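Local structure of putative cytoplasmic protein (Salmonella typhimurium, 2GK3) at residues F212-F223 and L245-I253. The protein is of unknown function but forms hexamers and belongs to a family related to class I glutamine amidotransferases. Sequence-based numbering, arbitrary orientation.
Sequences FGEYQQGKTACF and LWVNTLQFI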
ATOM      1  N   PHE E 212      39.565  -3.823   1.350  1.00 30.98           N
ATOM      2  CA  PHE E 212      40.154  -2.661   0.663  1.00 31.31           C
ATOM      3  C   PHE E 212      40.631  -3.023  -0.740  1.00 31.96           C
ATOM      4  O   PHE E 212      41.196  -4.090  -0.961  1.00 32.37           O
ATOM      5  CB  PHE E 212      41.307  -2.047   1.493  1.00 30.29           C
ATOM      6  CG  PHE E 212      40.852  -1.436   2.795  1.00 29.25           C
ATOM      7  CD1 PHE E 212      40.364  -0.136   2.829  1.00 29.22           C
ATOM      8  CD2 PHE E 212      40.868  -2.177   3.976  1.00 28.36           C
ATOM      9  CE1 PHE E 212      39.903   0.420   4.017  1.00 29.61           C
ATOM     10  CE2 PHE E 212      40.428  -1.630   5.164  1.00 27.42           C
ATOM     11  CZ  PHE E 212      39.943  -0.333   5.190  1.00 28.98           C
ATOM     12  N   GLY E 213      40.401  -2.141  -1.694  1.00 32.69           N
ATOM     13  CA  GLY E 213      40.959  -2.345  -3.020  1.00 33.76           C
ATOM     14  C   GLY E 213      41.328  -1.066  -3.727  1.00 34.28           C
ATOM     15  O   GLY E 213      41.392   0.005  -3.114  1.00 34.79           O
ATOM     16  N   GLU E 214      41.574  -1.180  -5.025  1.00 34.74           N
ATOM     17  CA  GLU E 214      41.878  -0.024  -5.841  1.00 35.37           C
ATOM     18  C   GLU E 214      41.129  -0.155  -7.139  1.00 35.10           C
ATOM     19  O   GLU E 214      40.746  -1.260  -7.540  1.00 35.34           O
ATOM     20  CB  GLU E 214      43.379   0.092  -6.079  1.00 35.76           C
ATOM     21  CG  GLU E 214      44.183  -0.002  -4.778  1.00 38.98           C
ATOM     22  CD  GLU E 214      45.652   0.338  -4.934  1.00 43.09           C
ATOM     23  OE1 GLU E 214      46.007   1.008  -5.926  1.00 44.32           O
ATOM     24  OE2 GLU E 214      46.448  -0.052  -4.039  1.00 44.60           O
ATOM     25  N   TYR E 215      40.883   0.981  -7.771  1.00 34.49           N
ATOM     26  CA  TYR E 215      40.255   1.024  -9.069  1.00 34.05           C
ATOM     27  C   TYR E 215      40.805   2.207  -9.853  1.00 35.10           C
ATOM     28  O   TYR E 215      40.364   3.363  -9.658  1.00 35.19           O
ATOM     29  CB  TYR E 215      38.733   1.128  -8.938  1.00 33.60           C
ATOM     30  CG  TYR E 215      38.043   1.063 -10.275  1.00 32.43           C
ATOM     31  CD1 TYR E 215      37.936  -0.141 -10.959  1.00 32.33           C
ATOM     32  CD2 TYR E 215      37.534   2.201 -10.869  1.00 30.94           C
ATOM     33  CE1 TYR E 215      37.328  -0.209 -12.193  1.00 32.66           C
ATOM     34  CE2 TYR E 215      36.920   2.141 -12.092  1.00 32.14           C
ATOM     35  CZ  TYR E 215      36.829   0.935 -12.750  1.00 32.51           C
ATOM     36  OH  TYR E 215      36.221   0.876 -13.963  1.00 32.82           O
ATOM     37  N   GLN E 216      41.726   1.901 -10.773  1.00 35.54           N
ATOM     38  CA  GLN E 216      42.541   2.907 -11.473  1.00 36.39           C
ATOM     39  C   GLN E 216      43.185   3.839 -10.426  1.00 36.31           C
ATOM     40  O   GLN E 216      43.833   3.332  -9.517  1.00 36.72           O
ATOM     41  CB  GLN E 216      41.758   3.596 -12.617  1.00 36.19           C
ATOM     42  CG  GLN E 216      41.481   2.633 -13.836  1.00 36.84           C
ATOM     43  CD  GLN E 216      40.755   3.298 -15.044  1.00 38.35           C
ATOM     44  OE1 GLN E 216      40.899   4.508 -15.295  1.00 40.85           O
ATOM     45  NE2 GLN E 216      39.984   2.499 -15.796  1.00 36.33           N
ATOM     46  N   GLN E 217      43.003   5.159 -10.507  1.00 36.37           N
ATOM     47  CA  GLN E 217      43.614   6.071  -9.507  1.00 36.52           C
ATOM     48  C   GLN E 217      42.976   6.020  -8.099  1.00 35.22           C
ATOM     49  O   GLN E 217      43.635   6.311  -7.102  1.00 34.92           O
ATOM     50  CB  GLN E 217      43.654   7.528 -10.018  1.00 36.33           C
ATOM     51  CG  GLN E 217      44.614   7.765 -11.194  1.00 37.45           C
ATOM     52  CD  GLN E 217      44.445   9.141 -11.849  1.00 38.88           C
ATOM     53  OE1 GLN E 217      44.401   9.252 -13.072  1.00 43.88           O
ATOM     54  NE2 GLN E 217      44.349  10.193 -11.035  1.00 42.66           N
ATOM     55  N   GLY E 218      41.704   5.651  -8.022  1.00 34.13           N
ATOM     56  CA  GLY E 218      40.975   5.684  -6.754  1.00 33.60           C
ATOM     57  C   GLY E 218      41.116   4.463  -5.867  1.00 33.20           C
ATOM     58  O   GLY E 218      41.673   3.447  -6.260  1.00 32.93           O
ATOM     59  N   LYS E 219      40.611   4.585  -4.649  1.00 33.43           N
ATOM     60  CA  LYS E 219      40.721   3.547  -3.645  1.00 33.59           C
ATOM     61  C   LYS E 219      39.339   3.203  -3.122  1.00 32.83           C
ATOM     62  O   LYS E 219      38.451   4.054  -3.051  1.00 32.42           O
ATOM     63  CB  LYS E 219      41.621   3.990  -2.501  1.00 33.94           C
ATOM     64  CG  LYS E 219      43.091   3.849  -2.804  1.00 38.25           C
ATOM     65  CD  LYS E 219      43.922   4.258  -1.598  1.00 43.04           C
ATOM     66  CE  LYS E 219      45.275   3.541  -1.603  1.00 47.52           C
ATOM     67  NZ  LYS E 219      45.288   2.284  -0.745  1.00 49.96           N
ATOM     68  N   THR E 220      39.169   1.941  -2.764  1.00 31.81           N
ATOM     69  CA  THR E 220      37.858   1.412  -2.498  1.00 31.23           C
ATOM     70  C   THR E 220      37.812   0.633  -1.190  1.00 30.78           C
ATOM     71  O   THR E 220      38.831   0.126  -0.704  1.00 30.69           O
ATOM     72  CB  THR E 220      37.367   0.546  -3.681  1.00 31.40           C
ATOM     73  OG1 THR E 220      38.257  -0.566  -3.869  1.00 32.23           O
ATOM     74  CG2 THR E 220      37.312   1.386  -4.967  1.00 30.02           C
ATOM     75  N   ALA E 221      36.618   0.572  -0.614  1.00 29.63           N
ATOM     76  CA  ALA E 221      36.402  -0.129   0.629  1.00 29.34           C
ATOM     77  C   ALA E 221      34.961  -0.629   0.693  1.00 29.58           C
ATOM     78  O   ALA E 221      34.027  -0.009   0.147  1.00 28.97           O
ATOM     79  CB  ALA E 221      36.711   0.761   1.815  1.00 29.13           C
ATOM     80  N   CYS E 222      34.787  -1.772   1.336  1.00 28.90           N
ATOM     81  CA  CYS E 222      33.443  -2.292   1.540  1.00 29.90           C
ATOM     82  C   CYS E 222      33.366  -2.751   2.977  1.00 29.28           C
ATOM     83  O   CYS E 222      34.257  -3.458   3.446  1.00 29.94           O
ATOM     84  CB  CYS E 222      33.140  -3.459   0.586  1.00 29.16           C
ATOM     85  SG  CYS E 222      32.846  -2.979  -1.130  1.00 33.40           S
ATOM     86  N   PHE E 223      32.322  -2.325   3.676  1.00 28.56           N
ATOM     87  CA  PHE E 223      32.062  -2.842   4.991  1.00 28.12           C
ATOM     88  C   PHE E 223      30.762  -3.605   4.884  1.00 27.84           C
ATOM     89  O   PHE E 223      29.738  -3.029   4.526  1.00 28.47           O
ATOM     90  CB  PHE E 223      31.973  -1.719   6.034  1.00 27.75           C
ATOM     91  CG  PHE E 223      31.832  -2.228   7.436  1.00 27.21           C
ATOM     92  CD1 PHE E 223      32.958  -2.632   8.157  1.00 26.60           C
ATOM     93  CD2 PHE E 223      30.582  -2.334   8.026  1.00 26.33           C
ATOM     94  CE1 PHE E 223      32.844  -3.130   9.453  1.00 27.32           C
ATOM     95  CE2 PHE E 223      30.452  -2.816   9.331  1.00 27.45           C
ATOM     96  CZ  PHE E 223      31.587  -3.218  10.049  1.00 27.12           C
ATOM     97  N   LEU E 245      37.418   3.423  13.453  1.00 36.56           N
ATOM     98  CA  LEU E 245      37.175   2.487  12.354  1.00 36.12           C
ATOM     99  C   LEU E 245      36.758   3.255  11.109  1.00 35.09           C
ATOM    100  O   LEU E 245      37.438   3.205  10.096  1.00 34.49           O
ATOM    101  CB  LEU E 245      36.103   1.449  12.728  1.00 35.90           C
ATOM    102  CG  LEU E 245      35.546   0.519  11.635  1.00 36.37           C
ATOM    103  CD1 LEU E 245      36.633  -0.316  10.915  1.00 35.68           C
ATOM    104  CD2 LEU E 245      34.483  -0.401  12.214  1.00 36.71           C
ATOM    105  N   TRP E 246      35.665   4.000  11.219  1.00 34.71           N
ATOM    106  CA  TRP E 246      35.089   4.698  10.082  1.00 34.07           C
ATOM    107  C   TRP E 246      35.983   5.825   9.613  1.00 34.17           C
ATOM    108  O   TRP E 246      36.143   6.032   8.411  1.00 34.34           O
ATOM    109  CB  TRP E 246      33.692   5.208  10.432  1.00 33.93           C
ATOM    110  CG  TRP E 246      32.761   4.095  10.758  1.00 33.92           C
ATOM    111  CD1 TRP E 246      32.232   3.794  11.983  1.00 33.25           C
ATOM    112  CD2 TRP E 246      32.284   3.089   9.852  1.00 33.83           C
ATOM    113  NE1 TRP E 246      31.432   2.668  11.894  1.00 32.91           N
ATOM    114  CE2 TRP E 246      31.448   2.216  10.597  1.00 34.48           C
ATOM    115  CE3 TRP E 246      32.475   2.843   8.480  1.00 34.21           C
ATOM    116  CZ2 TRP E 246      30.791   1.114  10.011  1.00 33.30           C
ATOM    117  CZ3 TRP E 246      31.824   1.750   7.897  1.00 33.59           C
ATOM    118  CH2 TRP E 246      30.992   0.901   8.672  1.00 34.09           C
ATOM    119  N   VAL E 247      36.577   6.537  10.572  1.00 34.58           N
ATOM    120  CA  VAL E 247      37.476   7.654  10.281  1.00 34.47           C
ATOM    121  C   VAL E 247      38.740   7.145   9.590  1.00 34.43           C
ATOM    122  O   VAL E 247      39.119   7.669   8.537  1.00 34.26           O
ATOM    123  CB  VAL E 247      37.766   8.532  11.567  1.00 34.41           C
ATOM    124  CG1 VAL E 247      39.034   9.357  11.426  1.00 33.71           C
ATOM    125  CG2 VAL E 247      36.602   9.473  11.820  1.00 34.94           C
ATOM    126  N   ASN E 248      39.374   6.122  10.173  1.00 34.75           N
ATOM    127  CA  ASN E 248      40.555   5.495   9.561  1.00 35.35           C
ATOM    128  C   ASN E 248      40.279   4.950   8.170  1.00 34.94           C
ATOM    129  O   ASN E 248      41.119   5.097   7.290  1.00 35.16           O
ATOM    130  CB  ASN E 248      41.144   4.355  10.413  1.00 35.53           C
ATOM    131  CG  ASN E 248      41.653   4.813  11.764  1.00 36.85           C
ATOM    132  OD1 ASN E 248      41.834   6.015  12.022  1.00 37.92           O
ATOM    133  ND2 ASN E 248      41.898   3.842  12.648  1.00 36.07           N
ATOM    134  N   THR E 249      39.115   4.326   7.959  1.00 34.88           N
ATOM    135  CA  THR E 249      38.864   3.749   6.630  1.00 34.44           C
ATOM    136  C   THR E 249      38.595   4.844   5.601  1.00 34.58           C
ATOM    137  O   THR E 249      39.047   4.762   4.442  1.00 33.60           O
ATOM    138  CB  THR E 249      37.809   2.584   6.581  1.00 34.59           C
ATOM    139  OG1 THR E 249      36.621   3.011   5.928  1.00 37.00           O
ATOM    140  CG2 THR E 249      37.468   2.027   7.919  1.00 32.94           C
ATOM    141  N   LEU E 250      37.893   5.893   6.030  1.00 34.57           N
ATOM    142  CA  LEU E 250      37.716   7.076   5.169  1.00 34.79           C
ATOM    143  C   LEU E 250      39.064   7.650   4.750  1.00 34.64           C
ATOM    144  O   LEU E 250      39.306   7.893   3.575  1.00 34.64           O
ATOM    145  CB  LEU E 250      36.873   8.136   5.881  1.00 34.60           C
ATOM    146  CG  LEU E 250      35.402   7.765   5.902  1.00 34.23           C
ATOM    147  CD1 LEU E 250      34.561   8.867   6.533  1.00 35.07           C
ATOM    148  CD2 LEU E 250      34.943   7.440   4.465  1.00 34.01           C
ATOM    149  N   GLN E 251      39.945   7.797   5.735  1.00 35.22           N
ATOM    150  CA  GLN E 251      41.275   8.369   5.568  1.00 35.52           C
ATOM    151  C   GLN E 251      42.189   7.459   4.724  1.00 35.41           C
ATOM    152  O   GLN E 251      43.005   7.937   3.923  1.00 35.04           O
ATOM    153  CB  GLN E 251      41.885   8.595   6.955  1.00 35.46           C
ATOM    154  CG  GLN E 251      42.618   9.913   7.115  1.00 38.03           C
ATOM    155  CD  GLN E 251      41.859  10.911   7.960  0.50 40.28           C
ATOM    156  OE1 GLN E 251      41.256  10.546   8.977  0.50 42.02           O
ATOM    157  NE2 GLN E 251      41.905  12.184   7.567  0.50 39.59           N
ATOM    158  N   PHE E 252      42.049   6.148   4.907  1.00 35.17           N
ATOM    159  CA  PHE E 252      42.840   5.189   4.138  1.00 35.23           C
ATOM    160  C   PHE E 252      42.617   5.283   2.618  1.00 34.80           C
ATOM    161  O   PHE E 252      43.570   5.215   1.832  1.00 34.55           O
ATOM    162  CB  PHE E 252      42.598   3.755   4.633  1.00 35.31           C
ATOM    163  CG  PHE E 252      43.633   2.770   4.146  1.00 36.16           C
ATOM    164  CD1 PHE E 252      44.897   2.712   4.747  1.00 36.48           C
ATOM    165  CD2 PHE E 252      43.354   1.915   3.078  1.00 35.83           C
ATOM    166  CE1 PHE E 252      45.864   1.819   4.299  1.00 36.23           C
ATOM    167  CE2 PHE E 252      44.307   1.015   2.616  1.00 37.55           C
ATOM    168  CZ  PHE E 252      45.575   0.970   3.229  1.00 38.34           C
ATOM    169  N   ILE E 253      41.361   5.461   2.224  1.00 34.41           N
ATOM    170  CA  ILE E 253      40.955   5.435   0.818  1.00 34.41           C
ATOM    171  C   ILE E 253      40.785   6.847   0.198  1.00 35.22           C
ATOM    172  O   ILE E 253      40.475   6.983  -0.990  1.00 34.60           O
ATOM    173  CB  ILE E 253      39.669   4.552   0.619  1.00 33.94           C
ATOM    174  CG1 ILE E 253      38.413   5.275   1.116  1.00 33.28           C
ATOM    175  CG2 ILE E 253      39.807   3.203   1.354  1.00 32.27           C
ATOM    176  CD1 ILE E 253      37.109   4.520   0.875  1.00 33.82           C
TER
HETATM  177  O   HOH W   1      41.258   7.626  -3.500  1.00 19.69           O
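L245 sets a methyl, CD2, 4.2 Å from CE1 of F223, near the C-terminal end of strand 218-223. W246, next along helix 242-253, brings its six-membered ring edge-on to one face of F223 in a T-shaped pair, planes at 67°, with W246 CH2 only 3.3 Å from F223 CD2 and displaced toward the rim of that face. F223 extends its ring to this meeting with CG anti to the backbone N (chi1 -175°). The indole also reaches L122 and I124 of strand 120-124, and L45 and L49 of helix 43-51. One turn on, T249 places CB at the edge of the F212 ring, 3.9 Å from CZ. F252 then turns its own edge to the face of F212, a second T-shaped pair with centroids 5.0 Å apart and planes at 65°; H174 stacks on F212 and also meets F252. The alkyl chain of K219 runs past the F252 carbonyl and bends at chi4, leaving NZ 3.7 Å from F252 CE2. I253 divides its branches: CG2 lies in the plane of F212, 3.7 Å from CD1, while CD1 of I253 reaches the methyl of A221. A water donates to I253 O and weakly accepts from K219 N, bridging the two residues whose CA atoms come nearest, at 4.9 Å. Helix 242-253 thus covers the hairpin of this probable glutamine amidotransferase-like fold, roughly parallel to strand 212-215 and antiparallel to strand 218-223, itself parallel to strand 120-124; beyond the water bridge, cohesion probably rests mainly on the fit of buried aromatic edges and aliphatic branches.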